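Local coordinates for sporulation-control protein spo0M (Bacillus subtilis, PDB 5CL2) that controls the expression of the sporulation regulator gene spo0A and is required for the cell to pass the morphological stage 0 of sporulation, at residues E105-T110 against S121-I126; D46-T51 against R63-I68; E17-F22 against R125-A130; A10-I15 against G29-K34; D96-V101 against L163-E168. All coordinates share one frame; numbering follows the deposited sequence.

Interaction 1 (E105-T110 against S121-I126). With NA (sodium ion), chain C.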
# COMPACT_ATOMS: atom_id res chain seq x y z
N GLU A 105 -7.88 17.15 7.14
CA GLU A 105 -6.74 17.77 7.83
C GLU A 105 -5.53 16.83 7.89
O GLU A 105 -5.67 15.62 8.10
CB GLU A 105 -7.14 18.23 9.26
CG GLU A 105 -7.26 17.09 10.30
CD GLU A 105 -7.30 17.59 11.76
OE1 GLU A 105 -6.40 18.36 12.16
OE2 GLU A 105 -8.22 17.18 12.51
N VAL A 106 -4.36 17.41 7.67
CA VAL A 106 -3.09 16.70 7.80
C VAL A 106 -2.27 17.40 8.88
O VAL A 106 -2.04 18.61 8.83
CB VAL A 106 -2.29 16.69 6.51
CG1 VAL A 106 -0.93 16.06 6.76
CG2 VAL A 106 -3.04 15.94 5.42
N ALA A 107 -1.84 16.63 9.87
CA ALA A 107 -1.10 17.17 10.97
C ALA A 107 0.24 16.46 11.17
O ALA A 107 0.33 15.25 10.98
CB ALA A 107 -1.94 17.10 12.24
N VAL A 108 1.26 17.23 11.54
CA VAL A 108 2.53 16.71 12.06
C VAL A 108 2.47 16.69 13.59
O VAL A 108 2.26 17.70 14.24
CB VAL A 108 3.73 17.55 11.59
CG1 VAL A 108 4.99 17.11 12.29
CG2 VAL A 108 3.86 17.47 10.06
N VAL A 109 2.58 15.50 14.16
CA VAL A 109 2.46 15.31 15.59
C VAL A 109 3.80 14.91 16.17
O VAL A 109 4.43 13.97 15.70
CB VAL A 109 1.42 14.23 15.92
CG1 VAL A 109 1.40 13.92 17.40
CG2 VAL A 109 0.04 14.65 15.41
N THR A 110 4.24 15.65 17.18
CA THR A 110 5.47 15.36 17.89
C THR A 110 5.12 14.58 19.14
O THR A 110 4.25 14.99 19.91
CB THR A 110 6.23 16.64 18.24
OG1 THR A 110 6.53 17.36 17.04
CG2 THR A 110 7.55 16.31 18.98
N SER A 121 3.69 16.40 24.06
CA SER A 121 3.34 16.33 22.66
C SER A 121 3.29 17.70 22.03
O SER A 121 3.21 18.70 22.71
CB SER A 121 2.00 15.60 22.51
OG SER A 121 0.99 16.24 23.28
N ASP A 122 3.35 17.73 20.70
CA ASP A 122 3.05 18.95 19.96
C ASP A 122 2.24 18.61 18.70
O ASP A 122 2.31 17.50 18.22
CB ASP A 122 4.32 19.69 19.59
CG ASP A 122 4.03 21.10 19.11
OD1 ASP A 122 2.90 21.57 19.33
OD2 ASP A 122 4.95 21.74 18.55
N HIS A 123 1.51 19.59 18.18
CA HIS A 123 0.66 19.42 17.00
C HIS A 123 0.85 20.60 16.04
O HIS A 123 0.61 21.76 16.41
CB HIS A 123 -0.81 19.32 17.45
CG HIS A 123 -1.82 19.29 16.34
ND1 HIS A 123 -2.40 18.13 15.88
CD2 HIS A 123 -2.36 20.30 15.61
CE1 HIS A 123 -3.26 18.42 14.92
NE2 HIS A 123 -3.25 19.73 14.73
N ASP A 124 1.27 20.31 14.81
CA ASP A 124 1.43 21.35 13.80
C ASP A 124 0.65 20.94 12.54
O ASP A 124 1.01 20.02 11.83
CB ASP A 124 2.90 21.54 13.44
CG ASP A 124 3.73 22.11 14.60
OD1 ASP A 124 4.22 21.29 15.42
OD2 ASP A 124 3.87 23.36 14.71
N ARG A 125 -0.42 21.64 12.25
CA ARG A 125 -1.11 21.40 11.01
C ARG A 125 -0.25 21.76 9.81
O ARG A 125 0.51 22.72 9.86
CB ARG A 125 -2.40 22.18 11.02
CG ARG A 125 -3.23 21.88 12.24
CD ARG A 125 -3.89 23.18 12.56
NE ARG A 125 -4.53 23.63 11.32
CZ ARG A 125 -5.58 24.44 11.27
NH1 ARG A 125 -6.06 24.96 12.38
NH2 ARG A 125 -6.11 24.79 10.09
N ILE A 126 -0.38 20.99 8.74
CA ILE A 126 0.18 21.42 7.47
C ILE A 126 -0.87 21.43 6.36
O ILE A 126 -1.84 20.65 6.37
CB ILE A 126 1.38 20.56 7.04
CG1 ILE A 126 0.98 19.11 6.84
CG2 ILE A 126 2.45 20.62 8.08
CD1 ILE A 126 2.01 18.33 6.04
NA NA C . 4.46 23.34 16.89
O HOH W 1 2.60 23.63 17.52
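Val-106 and Ile-126 meet obliquely on one face of an antiparallel hairpin, CG1 of Val-106 lying 3.6 Å from CG1 of Ile-126. The Ile-126 torsion (chi1 61°) sets its CG1 between the backbone N and the carbonyl carbon and points it at CG1 of Val-106. Its other branch, CG2, reaches CG2 of Val-108 at 4.0 Å, so one isoleucine straddles two valines of the partner strand. An alanine at Ile-126 would probably open a gap beside both valines and leave Val-106 CG1 and Val-108 CG2 without these partners. Farther along, Thr-110 and Asp-122 pack CB to CB, and the face turns polar. Asp-122 gives OD2 to a sodium ion at 2.4 Å, whereas Asp-124 grips the same ion with both carboxylate oxygens, OD2 at 2.3 Å. A water on the sodium donates to Asp-122 OD1 and His-123 O, tying the ion back to the strand. On the other face the His-123 ring lies beside Ala-107, its CE1 3.3 Å from CB of Ala-107. Backbone bonds join Val-108 with Asp-124 and Thr-110 with Asp-122 in both directions. Strand 106-114 lies between strand 120-128 and strand 40-57, whose Leu-49 packs on Val-106, Val-108 and Ile-126, while strand 11-16 of the other sheet supplies Thr-14 O to the sodium and Thr-14 OG1 as partner of Thr-110 OG1.

Interaction 2 (D46-T51 against R63-I68)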
# COMPACT_ATOMS: atom_id res chain seq x y z
N ASP A 46 9.66 11.11 18.48
CA ASP A 46 9.07 10.66 17.20
C ASP A 46 8.23 11.78 16.62
O ASP A 46 7.67 12.61 17.35
CB ASP A 46 8.17 9.42 17.38
CG ASP A 46 8.97 8.11 17.53
OD1 ASP A 46 10.20 8.11 17.31
OD2 ASP A 46 8.37 7.09 17.94
N LEU A 47 8.18 11.81 15.29
CA LEU A 47 7.27 12.65 14.52
C LEU A 47 6.28 11.74 13.80
O LEU A 47 6.66 10.67 13.32
CB LEU A 47 8.02 13.47 13.48
CG LEU A 47 8.66 14.78 13.93
CD1 LEU A 47 8.75 15.75 12.77
CD2 LEU A 47 7.99 15.37 15.17
N GLN A 48 5.03 12.18 13.70
CA GLN A 48 4.01 11.43 12.97
C GLN A 48 3.24 12.35 12.06
O GLN A 48 2.76 13.40 12.49
CB GLN A 48 3.01 10.73 13.88
CG GLN A 48 3.59 10.13 15.12
CD GLN A 48 3.03 8.74 15.36
OE1 GLN A 48 1.83 8.49 15.15
NE2 GLN A 48 3.90 7.81 15.79
N LEU A 49 3.06 11.91 10.82
CA LEU A 49 2.19 12.59 9.87
C LEU A 49 0.87 11.83 9.89
O LEU A 49 0.84 10.62 9.76
CB LEU A 49 2.81 12.62 8.47
CG LEU A 49 2.20 13.53 7.40
CD1 LEU A 49 2.55 15.01 7.63
CD2 LEU A 49 2.60 13.08 6.01
N SER A 50 -0.23 12.54 10.14
CA SER A 50 -1.50 11.85 10.26
C SER A 50 -2.67 12.62 9.68
O SER A 50 -2.60 13.82 9.42
CB SER A 50 -1.81 11.54 11.71
OG SER A 50 -1.98 12.74 12.41
N THR A 51 -3.74 11.88 9.45
CA THR A 51 -4.96 12.51 8.98
C THR A 51 -6.10 11.71 9.59
O THR A 51 -5.85 10.93 10.53
CB THR A 51 -5.02 12.57 7.44
OG1 THR A 51 -6.11 13.41 7.05
CG2 THR A 51 -5.13 11.19 6.82
N ARG A 63 -15.26 9.19 12.33
CA ARG A 63 -13.95 9.53 11.80
C ARG A 63 -12.83 8.91 12.64
O ARG A 63 -12.85 8.96 13.88
CB ARG A 63 -13.73 11.03 11.71
CG ARG A 63 -14.36 11.65 10.51
CD ARG A 63 -14.04 13.14 10.44
NE ARG A 63 -14.72 13.74 9.30
CZ ARG A 63 -14.20 13.86 8.08
NH1 ARG A 63 -12.96 13.41 7.82
NH2 ARG A 63 -14.91 14.43 7.12
N LYS A 64 -11.88 8.30 11.94
CA LYS A 64 -10.83 7.49 12.52
C LYS A 64 -9.47 8.06 12.14
O LYS A 64 -9.25 8.43 10.99
CB LYS A 64 -10.95 6.05 12.04
CG LYS A 64 -10.02 5.06 12.69
CD LYS A 64 -10.46 3.63 12.41
CE LYS A 64 -9.46 2.61 12.94
NZ LYS A 64 -8.19 2.58 12.15
N TYR A 65 -8.60 8.14 13.15
CA TYR A 65 -7.25 8.67 13.03
C TYR A 65 -6.37 7.68 12.26
O TYR A 65 -6.50 6.46 12.40
CB TYR A 65 -6.71 8.94 14.45
CG TYR A 65 -5.31 9.50 14.58
CD1 TYR A 65 -5.08 10.86 14.57
CD2 TYR A 65 -4.21 8.65 14.77
CE1 TYR A 65 -3.78 11.39 14.73
CE2 TYR A 65 -2.90 9.16 14.92
CZ TYR A 65 -2.70 10.53 14.90
OH TYR A 65 -1.43 11.07 15.05
N ALA A 66 -5.48 8.21 11.42
CA ALA A 66 -4.63 7.33 10.60
C ALA A 66 -3.24 7.90 10.43
O ALA A 66 -3.09 9.09 10.14
CB ALA A 66 -5.26 7.11 9.24
N THR A 67 -2.24 7.04 10.57
CA THR A 67 -0.85 7.47 10.47
C THR A 67 -0.32 7.34 9.05
O THR A 67 -0.25 6.25 8.50
CB THR A 67 0.03 6.66 11.45
OG1 THR A 67 -0.43 6.89 12.79
CG2 THR A 67 1.49 7.06 11.34
N ILE A 68 0.04 8.47 8.44
CA ILE A 68 0.57 8.49 7.07
C ILE A 68 2.05 8.14 7.01
O ILE A 68 2.54 7.47 6.08
CB ILE A 68 0.35 9.87 6.44
CG1 ILE A 68 -1.13 10.17 6.29
CG2 ILE A 68 0.98 9.94 5.07
CD1 ILE A 68 -1.42 11.63 5.98
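Ile-68 packs against Leu-49 and Thr-51 where the second strand of this hairpin turns a corner. Its CB sits 3.4 Å from the carbonyl O of Leu-49, the same oxygen that accepts the bond from Ile-68 N. At the branch point the side chain divides: CG2, anti to the backbone N, goes to CD2 of Leu-49 at 3.7 Å, while CG1 (chi1 -64°) takes the other direction, toward Thr-51. The tip, CD1, ends 3.8 Å from CG2 of Thr-51 and also lies near its CB. The isoleucine thus spans two residues whose side chains point to the same side of strand 46-51. Thr-51 turns its hydroxyl to the carbonyl of Glu-105, and its methyl is the part that meets Ile-68. Across the other face, Tyr-65 extends its ring toward Ser-50, whose OG gives a weak hydrogen bond to Tyr-65 OH at 3.2 Å. The backbones of Thr-51 and Ala-66 bond in both directions, Thr-51 N reaching Ala-66 O at 2.9 Å. Ser-50 and Thr-67 form the adjoining non-hydrogen-bonded pair. Strand 60-79 is one of the two outermost strands of the five-stranded sheet within this chain, and strand 40-57 separates it from strand 106-114. On the buried side, Pro-98 of the loop before strand 106-114 packs on Ile-68, and Leu-93 and Thr-97 pack on Leu-49.

Interaction 3 (E17-F22 against R125-A130)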
# COMPACT_ATOMS: atom_id res chain seq x y z
N GLU A 17 9.75 24.65 8.68
CA GLU A 17 10.18 25.85 7.97
C GLU A 17 9.04 26.42 7.13
O GLU A 17 8.95 27.64 7.00
CB GLU A 17 11.38 25.56 7.06
CG GLU A 17 12.67 25.20 7.76
CD GLU A 17 13.76 24.84 6.77
OE1 GLU A 17 13.52 24.96 5.54
OE2 GLU A 17 14.88 24.47 7.21
N LYS A 18 8.15 25.56 6.64
CA LYS A 18 6.94 25.99 5.92
C LYS A 18 5.70 25.36 6.54
O LYS A 18 5.78 24.33 7.22
CB LYS A 18 6.99 25.60 4.45
CG LYS A 18 8.33 25.74 3.76
CD LYS A 18 8.14 25.74 2.25
CE LYS A 18 8.51 24.37 1.67
NZ LYS A 18 8.95 24.40 0.25
N ASP A 19 4.55 25.99 6.33
CA ASP A 19 3.26 25.40 6.69
C ASP A 19 2.61 24.65 5.49
O ASP A 19 1.61 23.93 5.67
CB ASP A 19 2.34 26.47 7.32
CG ASP A 19 1.75 27.42 6.30
OD1 ASP A 19 2.41 27.73 5.29
OD2 ASP A 19 0.62 27.90 6.57
N ALA A 20 3.14 24.83 4.28
CA ALA A 20 2.50 24.25 3.08
C ALA A 20 3.46 23.45 2.21
O ALA A 20 4.55 23.90 1.86
CB ALA A 20 1.85 25.35 2.24
N TYR A 21 3.02 22.26 1.83
CA TYR A 21 3.82 21.35 1.02
C TYR A 21 2.93 20.61 0.02
O TYR A 21 1.72 20.50 0.22
CB TYR A 21 4.53 20.33 1.90
CG TYR A 21 5.53 20.91 2.87
CD1 TYR A 21 5.15 21.31 4.15
CD2 TYR A 21 6.88 21.01 2.53
CE1 TYR A 21 6.08 21.83 5.06
CE2 TYR A 21 7.82 21.52 3.43
CZ TYR A 21 7.41 21.93 4.68
OH TYR A 21 8.35 22.44 5.56
N PHE A 22 3.50 20.07 -1.05
CA PHE A 22 2.72 19.10 -1.80
C PHE A 22 3.46 17.77 -1.76
O PHE A 22 4.65 17.75 -1.40
CB PHE A 22 2.40 19.60 -3.22
CG PHE A 22 3.60 19.98 -4.04
CD1 PHE A 22 4.30 19.01 -4.74
CD2 PHE A 22 3.99 21.30 -4.14
CE1 PHE A 22 5.40 19.35 -5.52
CE2 PHE A 22 5.08 21.65 -4.92
CZ PHE A 22 5.80 20.67 -5.61
N ARG A 125 -0.42 21.64 12.25
CA ARG A 125 -1.11 21.40 11.01
C ARG A 125 -0.25 21.76 9.81
O ARG A 125 0.51 22.72 9.86
CB ARG A 125 -2.40 22.18 11.02
CG ARG A 125 -3.23 21.88 12.24
CD ARG A 125 -3.89 23.18 12.56
NE ARG A 125 -4.53 23.63 11.32
CZ ARG A 125 -5.58 24.44 11.27
NH1 ARG A 125 -6.06 24.96 12.38
NH2 ARG A 125 -6.11 24.79 10.09
N ILE A 126 -0.38 20.99 8.74
CA ILE A 126 0.18 21.42 7.47
C ILE A 126 -0.87 21.43 6.36
O ILE A 126 -1.84 20.65 6.37
CB ILE A 126 1.38 20.56 7.04
CG1 ILE A 126 0.98 19.11 6.84
CG2 ILE A 126 2.45 20.62 8.08
CD1 ILE A 126 2.01 18.33 6.04
N PHE A 127 -0.73 22.38 5.45
CA PHE A 127 -1.63 22.41 4.32
C PHE A 127 -0.91 21.63 3.23
O PHE A 127 0.26 21.91 2.93
CB PHE A 127 -1.95 23.84 3.90
CG PHE A 127 -2.64 24.65 4.99
CD1 PHE A 127 -3.99 24.50 5.24
CD2 PHE A 127 -1.91 25.54 5.76
CE1 PHE A 127 -4.61 25.23 6.24
CE2 PHE A 127 -2.53 26.28 6.76
CZ PHE A 127 -3.88 26.12 7.00
N VAL A 128 -1.60 20.63 2.67
CA VAL A 128 -1.03 19.82 1.60
C VAL A 128 -1.69 20.17 0.28
O VAL A 128 -2.87 19.90 0.07
CB VAL A 128 -1.22 18.33 1.86
CG1 VAL A 128 -0.70 17.53 0.68
CG2 VAL A 128 -0.54 17.93 3.16
N GLU A 129 -0.92 20.79 -0.61
CA GLU A 129 -1.46 21.26 -1.87
C GLU A 129 -1.59 20.18 -2.92
O GLU A 129 -0.87 19.19 -2.89
CB GLU A 129 -0.60 22.39 -2.43
CG GLU A 129 -0.61 23.64 -1.59
CD GLU A 129 0.24 24.71 -2.21
OE1 GLU A 129 1.46 24.47 -2.39
OE2 GLU A 129 -0.31 25.79 -2.52
N ALA A 130 -2.52 20.38 -3.86
CA ALA A 130 -2.60 19.49 -5.00
C ALA A 130 -1.31 19.53 -5.80
O ALA A 130 -0.83 20.59 -6.19
CB ALA A 130 -3.79 19.84 -5.89
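The ring of Phe-127 receives the carboxylate of Asp-19 at its edge: OD2 of Asp-19 lies in the ring plane, 3.5 Å from CE2 of Phe-127, with the two planes 81° apart. An oxygen so placed faces the slightly positive ring hydrogens. At the far end Glu-129 OE1 lies near the Phe-22 ring plane at its edge, but farther off, while CB of Phe-22 rests 3.3 Å from O of Glu-129. Between these aromatic ends runs a short parallel beta bridge, in which strand 20-21 joins the border of the mixed sheet of this arrestin-like family. Asp-19, with CG between its backbone N and carbonyl carbon (chi1 76°), swings the acid toward Phe-127, and its own carbonyl accepts from Phe-127 N at 2.8 Å. The rings of Tyr-21 and Phe-127 lie on different faces of the sheet. Tyr-21 goes inward, where Leu-93 and Val-27 pack on it; Ala-20 shares the more open face with Phe-127. Thus the segment after strand 11-16 leaves the three-stranded sheet and is stitched to the other one. The backbone pairing continues from Tyr-21 N to Phe-127 O and closes with Glu-129 N donating to Tyr-21 O at 2.8 Å.

Interaction 4 (A10-I15 against G29-K34). With NA (sodium ion), chain C.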
# COMPACT_ATOMS: atom_id res chain seq x y z
N ALA A 10 8.80 19.93 31.71
CA ALA A 10 9.53 19.81 30.44
C ALA A 10 8.63 20.15 29.26
O ALA A 10 7.44 19.82 29.25
CB ALA A 10 10.11 18.41 30.27
N LYS A 11 9.19 20.86 28.29
CA LYS A 11 8.41 21.44 27.20
C LYS A 11 8.93 21.05 25.81
O LYS A 11 10.14 20.96 25.58
CB LYS A 11 8.40 22.97 27.38
CG LYS A 11 8.60 23.75 26.08
CD LYS A 11 9.08 25.20 26.31
CE LYS A 11 9.26 25.87 24.95
NZ LYS A 11 10.28 25.16 24.08
N VAL A 12 8.03 20.80 24.87
CA VAL A 12 8.46 20.51 23.52
C VAL A 12 7.74 21.42 22.53
O VAL A 12 6.57 21.71 22.69
CB VAL A 12 8.24 19.00 23.16
CG1 VAL A 12 6.78 18.62 23.23
CG2 VAL A 12 8.86 18.70 21.82
N ASP A 13 8.46 21.93 21.55
CA ASP A 13 7.91 22.82 20.55
C ASP A 13 8.51 22.48 19.18
O ASP A 13 9.70 22.64 18.99
CB ASP A 13 8.22 24.27 20.94
CG ASP A 13 7.52 25.30 20.06
OD1 ASP A 13 6.52 24.96 19.40
OD2 ASP A 13 7.97 26.47 20.06
N THR A 14 7.69 22.06 18.21
CA THR A 14 8.20 21.71 16.88
C THR A 14 7.93 22.87 15.94
O THR A 14 6.84 23.43 15.94
CB THR A 14 7.57 20.42 16.32
OG1 THR A 14 7.94 19.30 17.13
CG2 THR A 14 8.02 20.17 14.90
N ILE A 15 8.91 23.23 15.12
CA ILE A 15 8.74 24.34 14.20
C ILE A 15 9.20 23.90 12.82
O ILE A 15 10.36 23.53 12.62
CB ILE A 15 9.55 25.61 14.68
CG1 ILE A 15 9.19 25.97 16.12
CG2 ILE A 15 9.34 26.81 13.75
CD1 ILE A 15 10.14 26.98 16.76
N GLY A 29 12.45 20.81 9.52
CA GLY A 29 12.12 21.58 10.71
C GLY A 29 13.04 21.26 11.86
O GLY A 29 14.08 20.63 11.70
N THR A 30 12.63 21.73 13.03
CA THR A 30 13.41 21.51 14.23
C THR A 30 12.47 21.19 15.37
O THR A 30 11.45 21.84 15.52
CB THR A 30 14.26 22.75 14.57
OG1 THR A 30 15.20 22.97 13.51
CG2 THR A 30 15.01 22.56 15.88
N VAL A 31 12.80 20.17 16.14
CA VAL A 31 12.14 19.94 17.42
C VAL A 31 12.94 20.65 18.55
O VAL A 31 14.09 20.33 18.79
CB VAL A 31 12.04 18.44 17.74
CG1 VAL A 31 11.30 18.22 19.05
CG2 VAL A 31 11.36 17.67 16.59
N HIS A 32 12.33 21.62 19.23
CA HIS A 32 12.95 22.27 20.39
C HIS A 32 12.45 21.67 21.69
O HIS A 32 11.25 21.52 21.90
CB HIS A 32 12.68 23.77 20.38
CG HIS A 32 13.19 24.44 19.15
ND1 HIS A 32 14.48 24.91 19.03
CD2 HIS A 32 12.59 24.70 17.96
CE1 HIS A 32 14.65 25.45 17.84
NE2 HIS A 32 13.51 25.33 17.17
N VAL A 33 13.38 21.30 22.57
CA VAL A 33 13.02 20.72 23.85
C VAL A 33 13.63 21.58 24.98
O VAL A 33 14.77 22.04 24.87
CB VAL A 33 13.49 19.26 23.94
CG1 VAL A 33 12.86 18.58 25.12
CG2 VAL A 33 13.10 18.51 22.68
N LYS A 34 12.86 21.84 26.03
CA LYS A 34 13.36 22.60 27.17
C LYS A 34 13.10 21.82 28.46
O LYS A 34 11.98 21.38 28.70
CB LYS A 34 12.72 23.99 27.24
CG LYS A 34 13.25 24.90 28.40
CD LYS A 34 12.73 26.35 28.28
CE LYS A 34 13.50 27.35 29.18
NZ LYS A 34 14.99 27.21 29.14
NA NA C . 4.46 23.34 16.89
O HOH W 1 2.60 23.63 17.52
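CG1 of Ile-15 (chi1 -53°) and CG of His-32 (chi1 -59°) each stand anti to their carbonyl carbon; from there CD1 of Ile-15 lies 3.6 Å from CD2 of His-32. The imidazole is further framed by Asp-13 O at its edge and by CG2 of Thr-30, 3.4 Å above one face and offset toward the rim. On the inner face Val-12 turns CG2 anti to its backbone N and reaches CG1 of Val-31 at 3.7 Å. Thr-14 also lies on this inner face; its OG1 sits 3.8 Å from CG2 of Val-31 and takes its hydrogen-bond partner from Thr-110 of the opposing sheet. Six backbone bonds, in reciprocal pairs at Lys-11 with Lys-34, Asp-13 with His-32 and Ile-15 with Thr-30, hold strand 11-16 against strand 26-34. Strand 11-16 is an outermost strand of its sheet within this chain, and the carbonyl of Thr-14 points away from strand 26-34 to bind sodium at 2.6 Å. With Asp-122 and Asp-124 on the same ion, the chemistry implies a metal link between the two sheets, in which the cation would probably offset the repulsion between the two carboxylates.

Interaction 5 (D96-V101 against L163-E168)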
# COMPACT_ATOMS: atom_id res chain seq x y z
N ASP A 96 1.04 9.44 -1.26
CA ASP A 96 -0.38 9.19 -0.99
C ASP A 96 -0.92 10.12 0.13
O ASP A 96 -2.02 9.90 0.63
CB ASP A 96 -0.65 7.71 -0.65
CG ASP A 96 0.35 7.18 0.38
OD1 ASP A 96 1.18 8.00 0.82
OD2 ASP A 96 0.28 6.00 0.79
N THR A 97 -0.12 11.10 0.57
CA THR A 97 -0.61 12.14 1.48
C THR A 97 -1.80 12.87 0.85
O THR A 97 -1.68 13.40 -0.26
CB THR A 97 0.48 13.18 1.81
OG1 THR A 97 1.61 12.53 2.40
CG2 THR A 97 -0.04 14.24 2.77
N PRO A 98 -2.93 12.97 1.57
CA PRO A 98 -4.12 13.60 1.00
C PRO A 98 -3.92 15.10 0.87
O PRO A 98 -3.10 15.69 1.60
CB PRO A 98 -5.22 13.33 2.02
CG PRO A 98 -4.58 12.47 3.09
CD PRO A 98 -3.13 12.68 3.00
N ILE A 99 -4.66 15.71 -0.05
CA ILE A 99 -4.64 17.14 -0.29
C ILE A 99 -5.51 17.82 0.77
O ILE A 99 -6.59 17.30 1.10
CB ILE A 99 -5.17 17.46 -1.72
CG1 ILE A 99 -4.15 17.02 -2.76
CG2 ILE A 99 -5.51 18.94 -1.89
CD1 ILE A 99 -4.77 16.75 -4.14
N THR A 100 -5.07 18.96 1.30
CA THR A 100 -5.85 19.59 2.34
C THR A 100 -6.83 20.52 1.67
O THR A 100 -6.51 21.65 1.29
CB THR A 100 -4.96 20.40 3.32
OG1 THR A 100 -4.21 19.50 4.14
CG2 THR A 100 -5.82 21.26 4.22
N VAL A 101 -8.06 20.03 1.58
CA VAL A 101 -9.16 20.74 0.95
C VAL A 101 -10.40 20.06 1.50
O VAL A 101 -10.32 18.91 1.94
CB VAL A 101 -9.11 20.69 -0.59
CG1 VAL A 101 -9.46 19.30 -1.09
CG2 VAL A 101 -10.05 21.71 -1.19
N LEU A 163 -2.27 2.89 2.60
CA LEU A 163 -3.16 3.46 3.61
C LEU A 163 -4.57 2.83 3.52
O LEU A 163 -4.97 2.36 2.47
CB LEU A 163 -3.24 4.97 3.42
CG LEU A 163 -1.86 5.61 3.48
CD1 LEU A 163 -1.97 7.10 3.16
CD2 LEU A 163 -1.26 5.38 4.89
N PRO A 164 -5.30 2.80 4.63
CA PRO A 164 -6.66 2.26 4.73
C PRO A 164 -7.73 3.10 4.03
O PRO A 164 -8.87 2.65 3.89
CB PRO A 164 -6.91 2.23 6.24
CG PRO A 164 -5.94 3.31 6.81
CD PRO A 164 -4.74 3.18 5.95
N PHE A 165 -7.37 4.31 3.61
CA PHE A 165 -8.32 5.23 2.99
C PHE A 165 -7.90 5.72 1.61
O PHE A 165 -6.75 5.57 1.22
CB PHE A 165 -8.52 6.45 3.90
CG PHE A 165 -7.27 7.27 4.06
CD1 PHE A 165 -6.95 8.27 3.14
CD2 PHE A 165 -6.41 7.04 5.13
CE1 PHE A 165 -5.79 9.02 3.29
CE2 PHE A 165 -5.26 7.78 5.28
CZ PHE A 165 -4.95 8.77 4.35
N VAL A 166 -8.82 6.31 0.85
CA VAL A 166 -8.40 7.07 -0.32
C VAL A 166 -9.01 8.45 -0.28
O VAL A 166 -10.04 8.65 0.37
CB VAL A 166 -8.80 6.37 -1.66
CG1 VAL A 166 -8.13 5.04 -1.78
CG2 VAL A 166 -10.31 6.23 -1.76
N GLN A 167 -8.40 9.43 -0.95
CA GLN A 167 -9.06 10.72 -1.01
C GLN A 167 -10.04 10.72 -2.20
O GLN A 167 -9.65 10.55 -3.34
CB GLN A 167 -8.06 11.88 -1.12
CG GLN A 167 -8.75 13.23 -1.06
CD GLN A 167 -7.83 14.42 -0.81
OE1 GLN A 167 -6.69 14.46 -1.28
NE2 GLN A 167 -8.33 15.39 -0.06
N GLU A 168 -11.31 10.91 -1.90
CA GLU A 168 -12.37 10.92 -2.89
C GLU A 168 -12.80 12.36 -3.19
O GLU A 168 -13.22 13.10 -2.28
CB GLU A 168 -13.57 10.10 -2.41
CG GLU A 168 -14.72 9.99 -3.42
CD GLU A 168 -15.82 9.08 -2.92
OE1 GLU A 168 -15.61 8.39 -1.90
OE2 GLU A 168 -16.91 9.04 -3.54
O HOH W 2 -2.28 4.77 -0.00
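Gln-167 grips the backbone of Ile-99 with both ends of its amide: OE1 accepts from Ile-99 N at 2.7 Å, and NE2 donates to Ile-99 O at 2.8 Å. The second bond uses a lone pair of the carbonyl and lies close to the amide plane, whereas the donor to OE1 is tilted 26° from the plane of the amide C=O. Gripped by two bonds, the amide has its rotation fixed, and two buried polar atoms of the loop backbone are paired by a side chain. An alanine at Gln-167 would probably leave Ile-99 N and O without these mates and the loop less firmly tied to the strand. Gln-167 reaches so far because CG is anti to the backbone N (chi1 -175°) and the chain stays extended beyond it. Next to it Pro-98 crosses Phe-165 at about a right angle, with CG of Pro-98 3.7 Å from CE1 of Phe-165. CB of Leu-163 lies above one face of that ring, offset toward the rim, and CD1 of Leu-163 meets OD2 of Asp-96 at 3.4 Å. A water joins this OD2 to Leu-163 N, and Arg-162 makes a salt bridge with the same oxygen. In the next shell Cys-153 packs on Pro-98 and Phe-165, and Val-104 on Pro-98 and Gln-167. The whole is a buried junction near the centre of the chain, where the irregular loop between strands 84-92 and 106-114 meets strand 165-173 of the antiparallel sheet that begins with strand 146-155 through a side-chain amide that mimics the backbone pairing of a beta strand.

Interactions 1, 2 and 3 lie on one mixed sheet: interactions 1 and 2 on neighbouring strands, their centres about 9 Å apart, 1 and 3 sharing strand 120-128. Interaction 4 belongs to the three-stranded sheet, its centre about 13 Å from that of interaction 1, and the sodium touches both. Interaction 5 lies at the junction with the following sheet, its centre about 28 Å from that of interaction 4. In sequence, interaction 4 closes before interaction 2 opens, interaction 2 falls within the stretch that interaction 3 closes, and interactions 3 and 5 cross. Local pairs build two sheets, the sodium bridges them, and interactions 3 and 5 tie in an edge strand and the third sheet.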